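Local coordinates for uncharacterized protein (Thermus thermophilus HB8, PDB 4WVA) that hydrolyses mannosylglycerate to mannose and glycerate, and also glucosylglycerate to glucose and glycerate, as a GH63 (alpha/alpha)6-barrel glycosidase, at residues P119-D122 against R123-E126. Numbering follows the deposited sequence.
Sequences PDRD and RARE
R121 O sits over the centre of the R125 guanidinium, 3.7 Å from its plane, while a water occupies the edge of that group in plane, 2.7 Å from NE. R123 offers one face to D120 CB, near the rim; R121 lays a face of its own on the A124 methyl. The turn they decorate is opened by an N-cap at D120. This residue has its CG trans to the main-chain nitrogen (chi1 -177°), which brings OD1 up to R123 N at 3.0 Å, a bond met from well above the carboxylate plane. A124 N to D120 O opens the i to i+4 series. Two residues along, D122 and R125 run side by side, joined by a salt bridge of 2.8 Å between OD2 and NH2 that is bent at 133°; the water on NE also donates to OD2. A leucine in place of R125 would probably leave the D122 carboxylate without its cationic mate. R123 NH2 forms a salt bridge with D118; R121 NH2 donates to the main-chain oxygens of D118 and Y115, and its NE makes a salt bridge to E293 of the second subunit. The cap thus starts helix 121-146 at the surface, where R123 packs on W48 and W52 of helix 48-62 and A124 on Y115 of helix 107-117.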
loop_
_atom_site.group_PDB
_atom_site.type_symbol
_atom_site.label_atom_id
_atom_site.label_comp_id
_atom_site.label_asym_id
_atom_site.label_seq_id
_atom_site.Cartn_x
_atom_site.Cartn_y
_atom_site.Cartn_z
ATOM N N PRO A 119 24.253 21.220 -6.887
ATOM C CA PRO A 119 23.947 22.594 -7.346
ATOM C C PRO A 119 24.244 22.846 -8.829
ATOM O O PRO A 119 23.686 23.791 -9.411
ATOM C CB PRO A 119 24.819 23.478 -6.437
ATOM C CG PRO A 119 25.894 22.588 -5.920
ATOM C CD PRO A 119 25.313 21.191 -5.864
ATOM N N ASP A 120 25.073 22.011 -9.436
ATOM C CA ASP A 120 25.400 22.129 -10.861
ATOM C C ASP A 120 24.457 21.224 -11.634
ATOM O O ASP A 120 24.627 20.017 -11.674
ATOM C CB ASP A 120 26.868 21.758 -11.080
ATOM C CG ASP A 120 27.323 21.917 -12.517
ATOM O OD1 ASP A 120 26.486 21.949 -13.446
ATOM O OD2 ASP A 120 28.557 21.999 -12.708
ATOM N N ARG A 121 23.431 21.819 -12.223
ATOM C CA ARG A 121 22.380 21.033 -12.851
ATOM C C ARG A 121 22.842 20.371 -14.139
ATOM O O ARG A 121 22.395 19.273 -14.482
ATOM C CB ARG A 121 21.147 21.887 -13.111
ATOM C CG ARG A 121 20.601 22.581 -11.866
ATOM C CD ARG A 121 20.477 21.639 -10.676
ATOM N NE ARG A 121 19.687 20.463 -11.055
ATOM C CZ ARG A 121 19.762 19.250 -10.505
ATOM N NH1 ARG A 121 18.969 18.283 -10.955
ATOM N NH2 ARG A 121 20.592 18.989 -9.521
ATOM N N ASP A 122 23.728 21.034 -14.871
ATOM C CA ASP A 122 24.242 20.426 -16.091
ATOM C C ASP A 122 25.054 19.177 -15.743
ATOM O O ASP A 122 24.959 18.157 -16.427
ATOM C CB ASP A 122 25.078 21.428 -16.887
ATOM C CG ASP A 122 24.251 22.567 -17.422
ATOM O OD1 ASP A 122 24.723 23.718 -17.355
ATOM O OD2 ASP A 122 23.119 22.326 -17.886
ATOM N N ARG A 123 25.851 19.254 -14.685
ATOM C CA ARG A 123 26.637 18.097 -14.259
ATOM C C ARG A 123 25.708 16.997 -13.773
ATOM O O ARG A 123 25.888 15.831 -14.113
ATOM C CB ARG A 123 27.604 18.443 -13.132
ATOM C CG ARG A 123 28.262 17.206 -12.524
ATOM C CD ARG A 123 29.337 17.559 -11.532
ATOM N NE ARG A 123 28.809 18.349 -10.434
ATOM C CZ ARG A 123 29.470 19.289 -9.775
ATOM N NH1 ARG A 123 30.733 19.606 -10.101
ATOM N NH2 ARG A 123 28.864 19.948 -8.803
ATOM N N ALA A 124 24.719 17.369 -12.972
ATOM C CA ALA A 124 23.755 16.380 -12.474
ATOM C C ALA A 124 23.118 15.594 -13.615
ATOM O O ALA A 124 23.009 14.363 -13.554
ATOM C CB ALA A 124 22.688 17.050 -11.631
ATOM N N ARG A 125 22.671 16.298 -14.653
ATOM C CA ARG A 125 22.023 15.639 -15.778
ATOM C C ARG A 125 23.013 14.740 -16.508
ATOM O O ARG A 125 22.676 13.617 -16.877
ATOM C CB ARG A 125 21.385 16.656 -16.734
ATOM C CG ARG A 125 20.103 17.270 -16.176
ATOM C CD ARG A 125 19.372 18.121 -17.211
ATOM N NE ARG A 125 20.060 19.390 -17.432
ATOM C CZ ARG A 125 19.788 20.540 -16.813
ATOM N NH1 ARG A 125 18.804 20.643 -15.916
ATOM N NH2 ARG A 125 20.510 21.613 -17.111
ATOM N N GLU A 126 24.238 15.227 -16.713
ATOM C CA GLU A 126 25.245 14.419 -17.404
ATOM C C GLU A 126 25.564 13.142 -16.633
ATOM O O GLU A 126 25.608 12.054 -17.216
ATOM C CB GLU A 126 26.533 15.210 -17.698
ATOM C CG GLU A 126 27.484 14.439 -18.609
ATOM C CD GLU A 126 28.807 15.137 -18.895
ATOM O OE1 GLU A 126 29.209 16.053 -18.145
ATOM O OE2 GLU A 126 29.464 14.738 -19.884
HETATM O O HOH W 1 18.357 18.565 -13.877
HETATM O O HOH W 2 21.908 19.659 -19.383
#